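Long-range contact in histone-lysine n-methyltransferase, H3 lysine-4 specific (PDB 2J8A), which methylates histone H3 as the catalytic subunit of COMPASS and carries an RRM-fold domain in its N-terminal region: residues F27-A38 with L48-A56. Sequence-based numbering, arbitrary orientation.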
ATOM      1  N   PHE A  27      -3.106   0.884 -10.886  1.00 69.80           N
ATOM      2  CA  PHE A  27      -3.072  -0.563 -10.980  1.00 71.49           C
ATOM      3  C   PHE A  27      -3.908  -1.213 -12.067  1.00 72.13           C
ATOM      4  O   PHE A  27      -3.351  -2.131 -12.683  1.00 74.10           O
ATOM      5  CB  PHE A  27      -3.044  -1.277  -9.611  1.00 71.84           C
ATOM      6  CG  PHE A  27      -1.818  -0.963  -8.870  1.00 69.13           C
ATOM      7  CD1 PHE A  27      -1.828  -0.015  -7.889  1.00 70.95           C
ATOM      8  CD2 PHE A  27      -0.658  -1.504  -9.246  1.00 65.46           C
ATOM      9  CE1 PHE A  27      -0.697   0.304  -7.226  1.00 72.78           C
ATOM     10  CE2 PHE A  27       0.523  -1.163  -8.596  1.00 68.29           C
ATOM     11  CZ  PHE A  27       0.518  -0.263  -7.595  1.00 70.07           C
ATOM     12  N   LYS A  28      -5.157  -0.747 -12.315  1.00 71.64           N
ATOM     13  CA  LYS A  28      -5.930  -0.925 -13.623  1.00 71.03           C
ATOM     14  C   LYS A  28      -5.007  -1.114 -14.826  1.00 70.11           C
ATOM     15  O   LYS A  28      -5.241  -2.033 -15.580  1.00 68.33           O
ATOM     16  CB  LYS A  28      -7.016   0.170 -13.882  1.00 70.90           C
ATOM     17  CG  LYS A  28      -8.526  -0.206 -13.406  1.00 73.91           C
ATOM     18  CD  LYS A  28      -9.547   1.070 -13.106  1.00 72.11           C
ATOM     19  CE  LYS A  28     -11.132   0.646 -13.310  1.00 76.89           C
ATOM     20  NZ  LYS A  28     -12.279   0.748 -12.209  1.00 77.42           N
ATOM     21  N   LYS A  29      -3.907  -0.380 -14.961  1.00 70.14           N
ATOM     22  CA  LYS A  29      -3.041  -0.683 -16.105  1.00 74.64           C
ATOM     23  C   LYS A  29      -2.389  -2.058 -16.139  1.00 74.68           C
ATOM     24  O   LYS A  29      -1.178  -2.087 -16.537  1.00 77.24           O
ATOM     25  CB  LYS A  29      -1.834   0.266 -16.282  1.00 74.07           C
ATOM     26  CG  LYS A  29      -2.052   1.750 -15.927  1.00 79.93           C
ATOM     27  CD  LYS A  29      -0.583   2.383 -15.694  1.00 81.37           C
ATOM     28  CE  LYS A  29      -0.586   3.921 -16.152  1.00 97.02           C
ATOM     29  NZ  LYS A  29      -1.884   4.193 -17.068  1.00101.94           N
ATOM     30  N   TYR A  30      -3.069  -3.157 -15.750  1.00 73.48           N
ATOM     31  CA  TYR A  30      -2.385  -4.477 -15.595  1.00 73.20           C
ATOM     32  C   TYR A  30      -3.432  -5.507 -15.661  1.00 74.39           C
ATOM     33  O   TYR A  30      -3.155  -6.708 -15.941  1.00 75.64           O
ATOM     34  CB  TYR A  30      -1.807  -4.728 -14.177  1.00 71.91           C
ATOM     35  CG  TYR A  30      -0.619  -3.916 -13.838  1.00 71.07           C
ATOM     36  CD1 TYR A  30      -0.704  -2.872 -12.915  1.00 71.51           C
ATOM     37  CD2 TYR A  30       0.596  -4.137 -14.487  1.00 67.90           C
ATOM     38  CE1 TYR A  30       0.453  -2.046 -12.675  1.00 71.80           C
ATOM     39  CE2 TYR A  30       1.730  -3.382 -14.220  1.00 65.54           C
ATOM     40  CZ  TYR A  30       1.645  -2.328 -13.349  1.00 68.02           C
ATOM     41  OH  TYR A  30       2.756  -1.590 -13.141  1.00 68.66           O
ATOM     42  N   GLY A  31      -4.631  -5.090 -15.301  1.00 73.23           N
ATOM     43  CA  GLY A  31      -5.604  -6.051 -15.057  1.00 74.92           C
ATOM     44  C   GLY A  31      -6.837  -5.317 -14.691  1.00 77.59           C
ATOM     45  O   GLY A  31      -6.839  -4.163 -14.195  1.00 79.28           O
ATOM     46  N   GLU A  32      -7.927  -5.962 -15.048  1.00 79.98           N
ATOM     47  CA  GLU A  32      -9.239  -5.548 -14.685  1.00 81.95           C
ATOM     48  C   GLU A  32      -9.062  -5.886 -13.166  1.00 82.44           C
ATOM     49  O   GLU A  32      -8.445  -6.984 -12.845  1.00 83.96           O
ATOM     50  CB  GLU A  32     -10.156  -6.491 -15.442  1.00 82.51           C
ATOM     51  CG  GLU A  32     -11.569  -6.061 -15.603  1.00 89.41           C
ATOM     52  CD  GLU A  32     -12.377  -6.544 -14.413  1.00 96.49           C
ATOM     53  OE1 GLU A  32     -12.242  -7.754 -14.022  1.00 96.08           O
ATOM     54  OE2 GLU A  32     -13.103  -5.676 -13.852  1.00 97.12           O
ATOM     55  N   ILE A  33      -9.462  -4.933 -12.262  1.00 80.04           N
ATOM     56  CA  ILE A  33      -9.267  -5.064 -10.814  1.00 76.17           C
ATOM     57  C   ILE A  33     -10.559  -5.612 -10.187  1.00 76.99           C
ATOM     58  O   ILE A  33     -11.520  -4.911  -9.935  1.00 75.90           O
ATOM     59  CB  ILE A  33      -8.778  -3.762 -10.183  1.00 74.23           C
ATOM     60  CG1 ILE A  33      -7.311  -3.645 -10.426  1.00 72.40           C
ATOM     61  CG2 ILE A  33      -8.968  -3.777  -8.692  1.00 73.75           C
ATOM     62  CD1 ILE A  33      -6.728  -2.306 -10.611  1.00 70.01           C
ATOM     63  N   SER A  34     -10.573  -6.898  -9.895  1.00 77.38           N
ATOM     64  CA  SER A  34     -11.745  -7.442  -9.231  1.00 77.46           C
ATOM     65  C   SER A  34     -12.231  -6.709  -7.992  1.00 77.23           C
ATOM     66  O   SER A  34     -13.304  -6.993  -7.534  1.00 77.98           O
ATOM     67  CB  SER A  34     -11.432  -8.895  -8.858  1.00 77.95           C
ATOM     68  OG  SER A  34     -12.205  -9.310  -7.736  1.00 78.80           O
ATOM     69  N   HIS A  35     -11.419  -5.848  -7.380  1.00 79.21           N
ATOM     70  CA  HIS A  35     -11.562  -5.476  -5.909  1.00 77.56           C
ATOM     71  C   HIS A  35     -10.381  -4.658  -5.475  1.00 74.36           C
ATOM     72  O   HIS A  35      -9.220  -5.071  -5.711  1.00 74.49           O
ATOM     73  CB  HIS A  35     -11.521  -6.685  -4.961  1.00 78.88           C
ATOM     74  CG  HIS A  35     -11.881  -6.358  -3.526  1.00 85.85           C
ATOM     75  ND1 HIS A  35     -10.942  -5.974  -2.565  1.00 93.09           N
ATOM     76  CD2 HIS A  35     -13.096  -6.358  -2.885  1.00 95.12           C
ATOM     77  CE1 HIS A  35     -11.559  -5.748  -1.408  1.00 93.96           C
ATOM     78  NE2 HIS A  35     -12.863  -5.975  -1.571  1.00 94.65           N
ATOM     79  N   PHE A  36     -10.677  -3.551  -4.782  1.00 69.65           N
ATOM     80  CA  PHE A  36      -9.628  -2.631  -4.333  1.00 65.66           C
ATOM     81  C   PHE A  36      -9.943  -2.025  -2.999  1.00 64.96           C
ATOM     82  O   PHE A  36     -10.961  -1.391  -2.853  1.00 63.72           O
ATOM     83  CB  PHE A  36      -9.509  -1.548  -5.315  1.00 63.02           C
ATOM     84  CG  PHE A  36      -8.637  -0.442  -4.917  1.00 58.55           C
ATOM     85  CD1 PHE A  36      -7.284  -0.391  -5.403  1.00 55.34           C
ATOM     86  CD2 PHE A  36      -9.137   0.598  -4.165  1.00 53.13           C
ATOM     87  CE1 PHE A  36      -6.380   0.731  -5.094  1.00 55.01           C
ATOM     88  CE2 PHE A  36      -8.303   1.719  -3.857  1.00 54.17           C
ATOM     89  CZ  PHE A  36      -6.908   1.820  -4.355  1.00 55.81           C
ATOM     90  N   GLU A  37      -9.035  -2.226  -2.022  1.00 64.22           N
ATOM     91  CA  GLU A  37      -9.211  -1.645  -0.676  1.00 61.11           C
ATOM     92  C   GLU A  37      -8.110  -0.758  -0.271  1.00 59.44           C
ATOM     93  O   GLU A  37      -6.900  -1.074  -0.581  1.00 58.75           O
ATOM     94  CB  GLU A  37      -9.300  -2.673   0.313  1.00 59.92           C
ATOM     95  CG  GLU A  37      -9.919  -2.108   1.388  1.00 60.39           C
ATOM     96  CD  GLU A  37     -10.497  -3.172   2.223  1.00 66.74           C
ATOM     97  OE1 GLU A  37     -10.680  -4.291   1.734  1.00 66.78           O
ATOM     98  OE2 GLU A  37     -10.764  -2.902   3.396  1.00 74.78           O
ATOM     99  N   ALA A  38      -8.518   0.367   0.369  1.00 57.43           N
ATOM    100  CA  ALA A  38      -7.495   1.294   1.000  1.00 55.83           C
ATOM    101  C   ALA A  38      -7.625   1.213   2.488  1.00 55.44           C
ATOM    102  O   ALA A  38      -8.712   0.798   2.976  1.00 56.63           O
ATOM    103  CB  ALA A  38      -7.575   2.637   0.557  1.00 53.56           C
ATOM    104  N   LEU A  48      -3.348   4.996   5.777  1.00 51.06           N
ATOM    105  CA  LEU A  48      -2.077   4.371   5.915  1.00 49.99           C
ATOM    106  C   LEU A  48      -1.432   4.355   4.649  1.00 50.80           C
ATOM    107  O   LEU A  48      -0.242   4.305   4.682  1.00 52.27           O
ATOM    108  CB  LEU A  48      -2.221   2.909   6.267  1.00 49.54           C
ATOM    109  CG  LEU A  48      -2.880   2.703   7.632  1.00 50.02           C
ATOM    110  CD1 LEU A  48      -3.626   1.337   7.878  1.00 49.93           C
ATOM    111  CD2 LEU A  48      -1.705   2.699   8.490  1.00 49.65           C
ATOM    112  N   HIS A  49      -2.164   4.368   3.516  1.00 53.36           N
ATOM    113  CA  HIS A  49      -1.504   4.406   2.170  1.00 54.77           C
ATOM    114  C   HIS A  49      -0.892   3.029   1.975  1.00 54.79           C
ATOM    115  O   HIS A  49       0.340   2.865   1.655  1.00 55.63           O
ATOM    116  CB  HIS A  49      -0.431   5.480   2.103  1.00 54.05           C
ATOM    117  CG  HIS A  49      -1.026   6.836   2.114  1.00 62.38           C
ATOM    118  ND1 HIS A  49      -2.077   7.174   2.944  1.00 73.54           N
ATOM    119  CD2 HIS A  49      -0.782   7.943   1.375  1.00 69.67           C
ATOM    120  CE1 HIS A  49      -2.474   8.410   2.708  1.00 69.79           C
ATOM    121  NE2 HIS A  49      -1.696   8.905   1.757  1.00 72.69           N
ATOM    122  N   VAL A  50      -1.807   2.090   2.151  1.00 52.70           N
ATOM    123  CA  VAL A  50      -1.623   0.711   2.080  1.00 52.37           C
ATOM    124  C   VAL A  50      -2.991   0.149   1.592  1.00 54.16           C
ATOM    125  O   VAL A  50      -4.125   0.254   2.311  1.00 52.56           O
ATOM    126  CB  VAL A  50      -1.406   0.130   3.503  1.00 53.62           C
ATOM    127  CG1 VAL A  50      -1.671  -1.390   3.529  1.00 49.42           C
ATOM    128  CG2 VAL A  50      -0.060   0.409   4.035  1.00 50.62           C
ATOM    129  N   TYR A  51      -2.887  -0.508   0.412  1.00 54.36           N
ATOM    130  CA  TYR A  51      -4.068  -1.018  -0.398  1.00 53.18           C
ATOM    131  C   TYR A  51      -3.903  -2.466  -0.753  1.00 52.45           C
ATOM    132  O   TYR A  51      -2.760  -2.858  -1.084  1.00 52.80           O
ATOM    133  CB  TYR A  51      -3.943  -0.357  -1.684  1.00 53.79           C
ATOM    134  CG  TYR A  51      -3.626   1.057  -1.509  1.00 57.02           C
ATOM    135  CD1 TYR A  51      -4.700   1.977  -1.283  1.00 58.76           C
ATOM    136  CD2 TYR A  51      -2.299   1.548  -1.533  1.00 53.98           C
ATOM    137  CE1 TYR A  51      -4.475   3.320  -1.164  1.00 51.74           C
ATOM    138  CE2 TYR A  51      -2.086   2.948  -1.351  1.00 48.13           C
ATOM    139  CZ  TYR A  51      -3.186   3.769  -1.213  1.00 51.96           C
ATOM    140  OH  TYR A  51      -3.139   5.137  -1.060  1.00 63.39           O
ATOM    141  N   LEU A  52      -4.977  -3.216  -0.644  1.00 51.93           N
ATOM    142  CA  LEU A  52      -5.098  -4.524  -1.162  1.00 55.71           C
ATOM    143  C   LEU A  52      -5.798  -4.400  -2.505  1.00 60.14           C
ATOM    144  O   LEU A  52      -7.051  -4.078  -2.582  1.00 61.37           O
ATOM    145  CB  LEU A  52      -6.154  -5.298  -0.374  1.00 56.17           C
ATOM    146  CG  LEU A  52      -5.981  -6.827  -0.123  1.00 55.58           C
ATOM    147  CD1 LEU A  52      -7.282  -7.618   0.062  1.00 49.83           C
ATOM    148  CD2 LEU A  52      -4.955  -7.477  -1.038  1.00 47.35           C
ATOM    149  N   ILE A  53      -5.069  -4.691  -3.581  1.00 63.00           N
ATOM    150  CA  ILE A  53      -5.729  -4.874  -4.909  1.00 64.34           C
ATOM    151  C   ILE A  53      -5.700  -6.322  -5.388  1.00 65.15           C
ATOM    152  O   ILE A  53      -4.639  -6.886  -5.471  1.00 64.30           O
ATOM    153  CB  ILE A  53      -4.993  -4.107  -5.911  1.00 63.69           C
ATOM    154  CG1 ILE A  53      -4.761  -2.724  -5.334  1.00 61.55           C
ATOM    155  CG2 ILE A  53      -5.796  -4.076  -7.126  1.00 63.12           C
ATOM    156  CD1 ILE A  53      -4.022  -1.898  -6.271  1.00 62.57           C
ATOM    157  N   LYS A  54      -6.858  -6.886  -5.696  1.00 67.85           N
ATOM    158  CA  LYS A  54      -7.032  -8.293  -6.159  1.00 70.21           C
ATOM    159  C   LYS A  54      -7.454  -8.271  -7.570  1.00 71.81           C
ATOM    160  O   LYS A  54      -8.418  -7.526  -7.949  1.00 72.26           O
ATOM    161  CB  LYS A  54      -8.118  -8.955  -5.345  1.00 70.55           C
ATOM    162  CG  LYS A  54      -9.172  -9.728  -6.020  1.00 72.81           C
ATOM    163  CD  LYS A  54      -8.832 -11.209  -6.127  1.00 83.27           C
ATOM    164  CE  LYS A  54      -9.634 -12.174  -5.210  1.00 83.86           C
ATOM    165  NZ  LYS A  54      -8.833 -13.484  -5.317  1.00 86.23           N
ATOM    166  N   TYR A  55      -6.755  -9.038  -8.398  1.00 73.43           N
ATOM    167  CA  TYR A  55      -7.106  -8.915  -9.815  1.00 75.06           C
ATOM    168  C   TYR A  55      -8.249  -9.867 -10.335  1.00 76.70           C
ATOM    169  O   TYR A  55      -8.559 -10.925  -9.701  1.00 75.81           O
ATOM    170  CB  TYR A  55      -5.882  -9.030 -10.631  1.00 73.00           C
ATOM    171  CG  TYR A  55      -5.041  -7.789 -10.641  1.00 75.43           C
ATOM    172  CD1 TYR A  55      -3.856  -7.722  -9.949  1.00 74.99           C
ATOM    173  CD2 TYR A  55      -5.370  -6.669 -11.456  1.00 76.00           C
ATOM    174  CE1 TYR A  55      -3.014  -6.542 -10.060  1.00 73.46           C
ATOM    175  CE2 TYR A  55      -4.523  -5.475 -11.546  1.00 68.08           C
ATOM    176  CZ  TYR A  55      -3.393  -5.439 -10.836  1.00 71.97           C
ATOM    177  OH  TYR A  55      -2.565  -4.318 -10.886  1.00 78.38           O
ATOM    178  N   ALA A  56      -8.928  -9.429 -11.450  1.00 78.90           N
ATOM    179  CA  ALA A  56      -9.490 -10.332 -12.612  1.00 77.21           C
ATOM    180  C   ALA A  56     -10.471 -11.470 -12.253  1.00 77.47           C
ATOM    181  O   ALA A  56     -10.192 -12.653 -12.567  1.00 78.68           O
ATOM    182  CB  ALA A  56      -8.297 -10.862 -13.659  1.00 73.82           C
TER
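The Tyr55 ring lies against Phe27 of helix 20-28 and the residues that follow the helix, touching Tyr30, Gly31, Glu32 and Ile33. CG1 of Ile33 touches CE2 of Tyr55 at 3.5 Å, the two side chains crossing at a slant. The Tyr55 ring turns its edge to the carbonyl oxygens of Phe27 and Glu32. Its hydroxyl lies where it would donate a hydrogen bond to Phe27 O, but that oxygen is less surely placed, so the bond is doubtful. CG of Tyr55 stands anti to its own carbonyl carbon (chi1 -77°), which swings the ring toward the loop. A leucine here has no hydroxyl to meet Phe27 O and would probably open a gap beside Tyr30 and Ile33.

Ile53 lies at the centre of the apolar face. Its branches part: CG2 meets CG2 of Ile33 at 3.6 Å, while CD1 lies against the Phe27 ring, and the Phe27 and Ile53 side chains cross at about a right angle. Phe36 has CG anti to the backbone N (chi1 172°), and its ring lies alongside both Ile53 and Tyr51, pointing the same way. The Phe36 and Tyr51 rings lie near parallel, planes at 25°, but slid apart with centroids 5.8 Å apart, so they barely overlap. CB of Ala38 packs on CD1 of Tyr51 at 3.5 Å.

Backbone bonds join the antiparallel strands. Lys54 N donates to His35 O at 3.0 Å, and Glu37 N to Leu52 O at 2.8 Å. Ala56 N also bonds Glu32 O.

The two strands form a beta hairpin of the RRM fold. Strand 35-40 is one of the two edge strands of the sheet within this chain; strand 47-54 pairs on its other side with strand 4-9. Helix 20-28 packs on the face of Phe36 and Tyr51, while Leu52, on the other face, touches Leu98 of helix 97-119.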